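Long-range contacts in probable ferredoxin-dependent nitrite reductase NirA (Mycobacterium tuberculosis, PDB 1ZJ8), which reduces sulfite to sulfide with electrons from ferredoxin, using a siroheme and a [4Fe-4S] cluster: residues Ile223-His231 with Pro333-His342; Arg385-Val393 with Trp421-Ser429. One frame throughout, in Å; residues are numbered along the deposited sequence.

Interaction 1 of 2, residues Ile223-His231 with Pro333-His342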
loop_
_atom_site.group_PDB
_atom_site.type_symbol
_atom_site.label_atom_id
_atom_site.label_comp_id
_atom_site.label_asym_id
_atom_site.label_seq_id
_atom_site.Cartn_x
_atom_site.Cartn_y
_atom_site.Cartn_z
ATOM N N ILE A 223 2.450 -7.323 9.509
ATOM C CA ILE A 223 2.363 -8.005 10.812
ATOM C C ILE A 223 1.141 -7.552 11.642
ATOM O O ILE A 223 1.073 -6.380 12.015
ATOM C CB ILE A 223 3.641 -7.764 11.631
ATOM C CG1 ILE A 223 4.852 -8.389 10.928
ATOM C CG2 ILE A 223 3.502 -8.352 13.033
ATOM C CD1 ILE A 223 6.156 -8.050 11.568
ATOM N N SER A 224 0.217 -8.476 11.961
ATOM C CA SER A 224 -1.004 -8.122 12.708
ATOM C C SER A 224 -1.686 -9.326 13.376
ATOM O O SER A 224 -1.668 -10.426 12.845
ATOM C CB SER A 224 -2.006 -7.408 11.774
ATOM O OG SER A 224 -3.274 -7.176 12.382
ATOM N N GLY A 225 -2.304 -9.094 14.531
ATOM C CA GLY A 225 -3.171 -10.081 15.168
ATOM C C GLY A 225 -4.616 -10.047 14.687
ATOM O O GLY A 225 -5.496 -10.631 15.328
ATOM N N LEU A 226 -4.861 -9.320 13.592
ATOM C CA LEU A 226 -6.098 -9.415 12.780
ATOM C C LEU A 226 -5.695 -9.584 11.316
ATOM O O LEU A 226 -4.579 -9.261 10.945
ATOM C CB LEU A 226 -6.948 -8.133 12.885
ATOM C CG LEU A 226 -7.700 -7.816 14.171
ATOM C CD1 LEU A 226 -8.387 -6.449 14.063
ATOM C CD2 LEU A 226 -8.707 -8.908 14.478
ATOM N N GLN A 227 -6.600 -10.060 10.476
ATOM C CA GLN A 227 -6.368 -10.053 9.021
ATOM C C GLN A 227 -6.890 -8.737 8.429
ATOM O O GLN A 227 -7.861 -8.754 7.685
ATOM C CB GLN A 227 -7.083 -11.236 8.339
ATOM C CG GLN A 227 -6.633 -12.653 8.755
ATOM C CD GLN A 227 -7.698 -13.712 8.390
ATOM O OE1 GLN A 227 -8.001 -13.907 7.215
ATOM N NE2 GLN A 227 -8.267 -14.371 9.394
ATOM N N ASP A 228 -6.259 -7.611 8.793
ATOM C CA ASP A 228 -6.639 -6.271 8.289
ATOM C C ASP A 228 -5.500 -5.586 7.536
ATOM O O ASP A 228 -5.483 -4.364 7.406
ATOM C CB ASP A 228 -7.128 -5.375 9.433
ATOM C CG ASP A 228 -6.108 -5.228 10.550
ATOM O OD1 ASP A 228 -4.922 -5.565 10.343
ATOM O OD2 ASP A 228 -6.510 -4.796 11.648
ATOM N N VAL A 229 -4.555 -6.383 7.035
ATOM C CA VAL A 229 -3.323 -5.880 6.413
ATOM C C VAL A 229 -2.999 -6.553 5.061
ATOM O O VAL A 229 -1.840 -6.658 4.656
ATOM C CB VAL A 229 -2.101 -6.043 7.390
ATOM C CG1 VAL A 229 -2.281 -5.202 8.650
ATOM C CG2 VAL A 229 -1.879 -7.509 7.762
ATOM N N ALA A 230 -4.020 -6.990 4.346
ATOM C CA ALA A 230 -3.850 -7.488 2.981
ATOM C C ALA A 230 -2.598 -8.342 2.905
ATOM O O ALA A 230 -1.711 -8.102 2.090
ATOM C CB ALA A 230 -3.775 -6.315 1.985
ATOM N N HIS A 231 -2.519 -9.336 3.772
ATOM C CA HIS A 231 -1.282 -10.083 3.919
ATOM C C HIS A 231 -1.019 -10.966 2.733
ATOM O O HIS A 231 0.124 -11.110 2.309
ATOM C CB HIS A 231 -1.304 -10.921 5.180
ATOM C CG HIS A 231 -2.411 -11.931 5.232
ATOM N ND1 HIS A 231 -2.195 -13.280 5.036
ATOM C CD2 HIS A 231 -3.723 -11.799 5.522
ATOM C CE1 HIS A 231 -3.334 -13.931 5.186
ATOM N NE2 HIS A 231 -4.274 -13.057 5.492
ATOM N N PRO A 333 -5.352 -19.534 10.420
ATOM C CA PRO A 333 -6.555 -19.012 11.071
ATOM C C PRO A 333 -7.696 -19.013 10.082
ATOM O O PRO A 333 -7.444 -18.980 8.880
ATOM C CB PRO A 333 -6.157 -17.584 11.416
ATOM C CG PRO A 333 -5.212 -17.200 10.316
ATOM C CD PRO A 333 -4.501 -18.460 9.876
ATOM N N GLU A 334 -8.932 -19.052 10.567
ATOM C CA GLU A 334 -10.101 -19.051 9.674
ATOM C C GLU A 334 -10.106 -17.784 8.838
ATOM O O GLU A 334 -10.221 -16.688 9.389
ATOM C CB GLU A 334 -11.418 -19.154 10.455
ATOM C CG GLU A 334 -11.657 -20.522 11.092
ATOM C CD GLU A 334 -11.988 -21.635 10.070
ATOM O OE1 GLU A 334 -11.327 -22.719 10.075
ATOM O OE2 GLU A 334 -12.914 -21.418 9.258
ATOM N N PRO A 335 -9.983 -17.928 7.501
ATOM C CA PRO A 335 -9.976 -16.718 6.673
ATOM C C PRO A 335 -11.277 -15.955 6.899
ATOM O O PRO A 335 -12.317 -16.577 7.032
ATOM C CB PRO A 335 -9.875 -17.264 5.231
ATOM C CG PRO A 335 -9.381 -18.694 5.358
ATOM C CD PRO A 335 -9.883 -19.168 6.694
ATOM N N VAL A 336 -11.214 -14.635 6.989
ATOM C CA VAL A 336 -12.404 -13.854 7.289
ATOM C C VAL A 336 -13.305 -13.823 6.076
ATOM O O VAL A 336 -12.841 -14.020 4.953
ATOM C CB VAL A 336 -12.050 -12.443 7.743
ATOM C CG1 VAL A 336 -11.480 -12.511 9.151
ATOM C CG2 VAL A 336 -11.065 -11.752 6.752
ATOM N N LYS A 337 -14.598 -13.598 6.303
ATOM C CA LYS A 337 -15.558 -13.538 5.188
ATOM C C LYS A 337 -15.403 -12.186 4.485
ATOM O O LYS A 337 -15.073 -12.115 3.292
ATOM C CB LYS A 337 -17.014 -13.740 5.645
ATOM C CG LYS A 337 -17.238 -14.848 6.691
ATOM C CD LYS A 337 -17.216 -14.303 8.169
ATOM C CE LYS A 337 -18.341 -14.934 9.048
ATOM N NZ LYS A 337 -19.742 -14.578 8.597
ATOM N N HIS A 338 -15.611 -11.122 5.257
ATOM C CA HIS A 338 -15.514 -9.747 4.767
ATOM C C HIS A 338 -14.167 -9.174 5.214
ATOM O O HIS A 338 -13.590 -9.652 6.185
ATOM C CB HIS A 338 -16.691 -8.921 5.312
ATOM C CG HIS A 338 -18.008 -9.640 5.229
ATOM N ND1 HIS A 338 -18.674 -9.849 4.035
ATOM C CD2 HIS A 338 -18.759 -10.236 6.186
ATOM C CE1 HIS A 338 -19.785 -10.528 4.263
ATOM N NE2 HIS A 338 -19.861 -10.773 5.561
ATOM N N PRO A 339 -13.641 -8.173 4.495
ATOM C CA PRO A 339 -12.433 -7.521 4.976
ATOM C C PRO A 339 -12.678 -6.609 6.187
ATOM O O PRO A 339 -13.809 -6.219 6.447
ATOM C CB PRO A 339 -11.970 -6.683 3.763
ATOM C CG PRO A 339 -12.753 -7.138 2.641
ATOM C CD PRO A 339 -14.057 -7.599 3.212
ATOM N N ILE A 340 -11.610 -6.281 6.908
ATOM C CA ILE A 340 -11.677 -5.351 8.022
ATOM C C ILE A 340 -10.996 -4.028 7.659
ATOM O O ILE A 340 -9.759 -3.934 7.621
ATOM C CB ILE A 340 -11.006 -5.953 9.277
ATOM C CG1 ILE A 340 -11.599 -7.338 9.597
ATOM C CG2 ILE A 340 -11.119 -4.983 10.480
ATOM C CD1 ILE A 340 -10.795 -8.489 9.064
ATOM N N ASP A 341 -11.793 -2.996 7.404
ATOM C CA ASP A 341 -11.208 -1.674 7.144
ATOM C C ASP A 341 -11.232 -0.741 8.345
ATOM O O ASP A 341 -10.645 0.331 8.273
ATOM C CB ASP A 341 -11.818 -0.993 5.910
ATOM C CG ASP A 341 -13.296 -0.668 6.060
ATOM O OD1 ASP A 341 -13.821 -0.799 7.163
ATOM O OD2 ASP A 341 -13.932 -0.264 5.060
ATOM N N HIS A 342 -11.894 -1.153 9.431
ATOM C CA HIS A 342 -12.008 -0.358 10.654
ATOM C C HIS A 342 -12.690 0.983 10.497
ATOM O O HIS A 342 -12.504 1.851 11.308
ATOM C CB HIS A 342 -10.631 -0.147 11.281
ATOM C CG HIS A 342 -9.947 -1.421 11.642
ATOM N ND1 HIS A 342 -10.429 -2.266 12.618
ATOM C CD2 HIS A 342 -8.830 -2.001 11.152
ATOM C CE1 HIS A 342 -9.634 -3.313 12.714
ATOM N NE2 HIS A 342 -8.664 -3.183 11.826
#
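Q227 lays its terminal amide along the backbone of E334 and V336, reaching them with a nearly straight side chain. Its NE2 donates to E334 O at 3.0 Å with an angle of 162°; the acceptor lies in the amide plane, but the donor stands well above the E334 carbonyl plane. On the other branch OE1 takes a weak bond from V336 N at 3.3 Å, and a firm and a weak bond together set which way round the amide lies. The V336 and Q227 side chains lie alongside each other, pointing opposite ways, with V336 CG1 3.7 Å from Q227 NE2.

I340 turns CD1 onto the backbone O of Q227 and sets its CB 3.9 Å from CB of D228. Its CG2 also lies over one face of the H342 ring, toward the rim. The D228 and H342 side chains stand roughly perpendicular, with carboxylate and ring planes 69° apart. With chi1 57°, D228 CG sits between the backbone N and the carbonyl carbon, which swings OD2 toward the ring. H342 NE2 donates to this oxygen at 2.7 Å, in the ring plane and on the anti side of the carboxylate, while CD1 of L226 meets the same ring at its edge, 3.6 Å from CE1.

The contact ties the loop after strand 219-224, where Q227 centres an inverse gamma turn, to the irregular linker between strands 328-329 and 344-347. D228 OD2, a buried oxygen, takes bonds from both H342 and S182; the amide NE2 of Q346 bonding H342 ND1 is consistent with a neutral imidazole protonated at NE2.

Interaction 2 of 2, residues Arg385-Val393 with Trp421-Ser429. With SF4 (iron/sulfur cluster), chain D.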
loop_
_atom_site.group_PDB
_atom_site.type_symbol
_atom_site.label_atom_id
_atom_site.label_comp_id
_atom_site.label_asym_id
_atom_site.label_seq_id
_atom_site.Cartn_x
_atom_site.Cartn_y
_atom_site.Cartn_z
ATOM N N ARG A 385 -3.934 6.243 13.644
ATOM C CA ARG A 385 -3.315 5.281 12.747
ATOM C C ARG A 385 -3.779 5.494 11.307
ATOM O O ARG A 385 -4.981 5.707 11.068
ATOM C CB ARG A 385 -3.708 3.858 13.163
ATOM C CG ARG A 385 -2.855 3.229 14.274
ATOM C CD ARG A 385 -3.443 3.470 15.645
ATOM N NE ARG A 385 -2.477 3.236 16.720
ATOM C CZ ARG A 385 -2.251 2.061 17.311
ATOM N NH1 ARG A 385 -2.906 0.963 16.968
ATOM N NH2 ARG A 385 -1.369 1.996 18.290
ATOM N N PHE A 386 -2.862 5.402 10.348
ATOM C CA PHE A 386 -3.267 5.286 8.952
ATOM C C PHE A 386 -3.560 3.816 8.620
ATOM O O PHE A 386 -3.025 2.932 9.275
ATOM C CB PHE A 386 -2.171 5.820 8.010
ATOM C CG PHE A 386 -1.835 7.301 8.190
ATOM C CD1 PHE A 386 -2.838 8.252 8.397
ATOM C CD2 PHE A 386 -0.515 7.738 8.099
ATOM C CE1 PHE A 386 -2.526 9.617 8.562
ATOM C CE2 PHE A 386 -0.199 9.083 8.251
ATOM C CZ PHE A 386 -1.212 10.031 8.483
ATOM N N THR A 387 -4.362 3.577 7.579
ATOM C CA THR A 387 -4.954 2.251 7.263
ATOM C C THR A 387 -4.365 1.687 5.976
ATOM O O THR A 387 -4.003 2.428 5.080
ATOM C CB THR A 387 -6.504 2.386 7.093
ATOM O OG1 THR A 387 -7.048 2.939 8.294
ATOM C CG2 THR A 387 -7.242 1.067 6.818
ATOM N N PRO A 388 -4.212 0.362 5.883
ATOM C CA PRO A 388 -3.873 -0.169 4.554
ATOM C C PRO A 388 -4.972 -0.064 3.489
ATOM O O PRO A 388 -4.827 -0.648 2.422
ATOM C CB PRO A 388 -3.497 -1.633 4.842
ATOM C CG PRO A 388 -3.278 -1.699 6.359
ATOM C CD PRO A 388 -4.197 -0.684 6.931
ATOM N N TYR A 389 -6.028 0.703 3.746
ATOM C CA TYR A 389 -7.088 0.947 2.759
ATOM C C TYR A 389 -7.289 2.441 2.551
ATOM O O TYR A 389 -8.378 2.883 2.150
ATOM C CB TYR A 389 -8.363 0.222 3.179
ATOM C CG TYR A 389 -8.184 -1.276 3.025
ATOM C CD1 TYR A 389 -7.725 -2.054 4.088
ATOM C CD2 TYR A 389 -8.400 -1.906 1.788
ATOM C CE1 TYR A 389 -7.518 -3.410 3.933
ATOM C CE2 TYR A 389 -8.201 -3.261 1.633
ATOM C CZ TYR A 389 -7.763 -4.007 2.705
ATOM O OH TYR A 389 -7.553 -5.361 2.566
ATOM N N GLN A 390 -6.206 3.187 2.823
ATOM C CA GLN A 390 -6.093 4.630 2.611
ATOM C C GLN A 390 -7.064 5.429 3.486
ATOM O O GLN A 390 -7.664 6.421 3.038
ATOM C CB GLN A 390 -6.303 5.005 1.144
ATOM C CG GLN A 390 -5.558 4.179 0.145
ATOM C CD GLN A 390 -6.056 4.441 -1.260
ATOM O OE1 GLN A 390 -7.269 4.526 -1.493
ATOM N NE2 GLN A 390 -5.130 4.586 -2.205
ATOM N N LYS A 391 -7.206 4.987 4.730
ATOM C CA LYS A 391 -8.135 5.584 5.682
ATOM C C LYS A 391 -7.386 5.973 6.938
ATOM O O LYS A 391 -6.191 5.699 7.065
ATOM C CB LYS A 391 -9.278 4.608 5.970
ATOM C CG LYS A 391 -10.338 4.567 4.822
ATOM C CD LYS A 391 -10.452 3.227 4.113
ATOM C CE LYS A 391 -11.391 3.262 2.876
ATOM N NZ LYS A 391 -10.792 3.615 1.557
ATOM N N LEU A 392 -8.054 6.654 7.860
ATOM C CA LEU A 392 -7.426 6.907 9.160
ATOM C C LEU A 392 -8.354 6.670 10.329
ATOM O O LEU A 392 -9.541 6.968 10.257
ATOM C CB LEU A 392 -6.805 8.310 9.246
ATOM C CG LEU A 392 -7.235 9.416 8.291
ATOM C CD1 LEU A 392 -6.595 10.758 8.710
ATOM C CD2 LEU A 392 -6.846 9.099 6.862
ATOM N N VAL A 393 -7.781 6.147 11.411
ATOM C CA VAL A 393 -8.540 5.938 12.634
ATOM C C VAL A 393 -7.861 6.556 13.852
ATOM O O VAL A 393 -6.651 6.439 14.024
ATOM C CB VAL A 393 -8.928 4.435 12.824
ATOM C CG1 VAL A 393 -8.201 3.548 11.833
ATOM C CG2 VAL A 393 -8.737 3.969 14.257
ATOM N N TRP A 421 -19.755 3.516 -1.568
ATOM C CA TRP A 421 -18.881 3.964 -2.643
ATOM C C TRP A 421 -17.682 4.691 -2.132
ATOM O O TRP A 421 -16.565 4.376 -2.507
ATOM C CB TRP A 421 -19.647 4.883 -3.604
ATOM C CG TRP A 421 -20.812 4.167 -4.119
ATOM C CD1 TRP A 421 -22.128 4.424 -3.855
ATOM C CD2 TRP A 421 -20.778 2.979 -4.903
ATOM N NE1 TRP A 421 -22.918 3.486 -4.470
ATOM C CE2 TRP A 421 -22.115 2.583 -5.113
ATOM C CE3 TRP A 421 -19.739 2.206 -5.448
ATOM C CZ2 TRP A 421 -22.445 1.459 -5.839
ATOM C CZ3 TRP A 421 -20.063 1.100 -6.191
ATOM C CH2 TRP A 421 -21.411 0.732 -6.380
ATOM N N ARG A 422 -17.909 5.675 -1.280
ATOM C CA ARG A 422 -16.794 6.423 -0.698
ATOM C C ARG A 422 -15.934 5.538 0.199
ATOM O O ARG A 422 -14.725 5.701 0.292
ATOM C CB ARG A 422 -17.333 7.572 0.125
ATOM C CG ARG A 422 -16.295 8.534 0.631
ATOM C CD ARG A 422 -16.903 9.335 1.758
ATOM N NE ARG A 422 -16.574 10.749 1.675
ATOM C CZ ARG A 422 -17.088 11.591 0.779
ATOM N NH1 ARG A 422 -17.989 11.195 -0.136
ATOM N NH2 ARG A 422 -16.694 12.859 0.816
ATOM N N ARG A 423 -16.601 4.630 0.885
ATOM C CA ARG A 423 -15.960 3.744 1.801
ATOM C C ARG A 423 -15.043 2.780 1.108
ATOM O O ARG A 423 -13.926 2.564 1.536
ATOM C CB ARG A 423 -17.023 2.938 2.528
ATOM C CG ARG A 423 -16.413 1.878 3.379
ATOM C CD ARG A 423 -17.322 1.507 4.444
ATOM N NE ARG A 423 -16.736 0.499 5.298
ATOM C CZ ARG A 423 -17.352 0.016 6.361
ATOM N NH1 ARG A 423 -18.582 0.419 6.667
ATOM N NH2 ARG A 423 -16.756 -0.899 7.100
ATOM N N ASN A 424 -15.541 2.186 0.041
ATOM C CA ASN A 424 -14.888 1.023 -0.545
ATOM C C ASN A 424 -14.046 1.272 -1.797
ATOM O O ASN A 424 -13.575 0.331 -2.406
ATOM C CB ASN A 424 -15.947 -0.048 -0.827
ATOM C CG ASN A 424 -16.573 -0.561 0.427
ATOM O OD1 ASN A 424 -15.877 -0.932 1.341
ATOM N ND2 ASN A 424 -17.889 -0.557 0.492
ATOM N N LEU A 425 -13.825 2.520 -2.162
ATOM C CA LEU A 425 -13.089 2.809 -3.376
ATOM C C LEU A 425 -11.631 3.120 -3.042
ATOM O O LEU A 425 -11.332 3.832 -2.098
ATOM C CB LEU A 425 -13.738 3.974 -4.151
ATOM C CG LEU A 425 -12.999 4.432 -5.432
ATOM C CD1 LEU A 425 -13.954 4.936 -6.480
ATOM C CD2 LEU A 425 -11.913 5.505 -5.185
ATOM N N MET A 426 -10.711 2.597 -3.828
ATOM C CA MET A 426 -9.324 3.049 -3.763
ATOM C C MET A 426 -8.858 3.452 -5.154
ATOM O O MET A 426 -9.400 2.998 -6.168
ATOM C CB MET A 426 -8.390 1.955 -3.217
ATOM C CG MET A 426 -8.580 1.614 -1.752
ATOM S SD MET A 426 -7.307 0.494 -1.062
ATOM C CE MET A 426 -6.997 -0.650 -2.385
ATOM N N ALA A 427 -7.843 4.303 -5.187
ATOM C CA ALA A 427 -7.215 4.715 -6.430
ATOM C C ALA A 427 -5.754 4.998 -6.138
ATOM O O ALA A 427 -5.387 5.312 -4.998
ATOM C CB ALA A 427 -7.893 5.943 -6.982
ATOM N N CYS A 428 -4.915 4.878 -7.158
ATOM C CA CYS A 428 -3.499 5.205 -7.037
ATOM C C CYS A 428 -3.316 6.682 -7.359
ATOM O O CYS A 428 -4.291 7.431 -7.472
ATOM C CB CYS A 428 -2.697 4.345 -8.000
ATOM S SG CYS A 428 -2.922 4.781 -9.762
ATOM N N SER A 429 -2.066 7.106 -7.503
ATOM C CA SER A 429 -1.771 8.513 -7.781
ATOM C C SER A 429 -2.166 8.906 -9.221
ATOM O O SER A 429 -2.829 9.936 -9.449
ATOM C CB SER A 429 -0.308 8.751 -7.507
ATOM O OG SER A 429 -0.024 8.175 -6.258
HETATM FE FE1 SF4 D . 1.022 2.831 -11.974
HETATM FE FE2 SF4 D . 1.232 2.992 -9.253
HETATM FE FE3 SF4 D . 1.707 5.194 -10.808
HETATM FE FE4 SF4 D . -0.785 4.182 -10.345
HETATM S S1 SF4 D . 0.616 5.143 -8.790
HETATM S S2 SF4 D . 0.067 4.861 -12.402
HETATM S S3 SF4 D . -0.427 1.918 -10.422
HETATM S S4 SF4 D . 2.952 3.261 -10.790
#
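M426 reaches across Q390 and Y389, its CB and CG lying against the amide of Q390 and its sulfur beside the tyrosine. CG is 3.2 Å from Q390 OE1; SD sits 3.9 Å from Y389 CD2 and 5.1 Å from the centroid of the Y389 ring, an oblique Met-aromatic contact. With chi1 -69° and an extended chi2, the M426 sulfur is carried out to Y389; only the methyl turns back at chi3.

The other branch of the Q390 amide does the polar work. NE2 donates to A427 O at 2.9 Å with an angle of 163°; the acceptor lies in the amide plane, while the donor is tilted 28° from the carbonyl plane. R442 adds a weak bond to the same oxygen.

Residues 387-391 link the antiparallel strands 384-386 and 392-397 of a ferredoxin-like half domain, and this hairpin loop abuts strand 425-427, an edge strand of the mixed sheet in the neighbouring 4Fe-4S domain. Just beyond that strand C428 binds FE4 of the cluster through SG at 2.3 Å, and S429 OG hydrogen-bonds siroheme.

K391 reaches toward the backbone of 423-425, though the placement of its side chain is doubtful, since it is modelled too close to Y389 O. Y389 has a cation-pi partner in R480, which also hydrogen-bonds P388 O.

In the fold
The centres of the two interactions lie 15 Å apart, and the contacts touch directly. D341 of interaction 1 forms a salt bridge to R423 of interaction 2, OD2 to NE at 2.9 Å, while D228 O packs on P388 CG at 3.6 Å and A230 CB on Y389 OH at 3.9 Å. The loop that follows strand 219-224 thus rests against the hairpin loop 387-391. Interaction 2 is the one at the cofactors: the Q390 side chain comes within about 3 Å of siroheme and about 8 Å of the side chain of C478, probably the axial ligand of its iron. Interaction 1 is more remote, with the D228 side chain about 13 Å from siroheme.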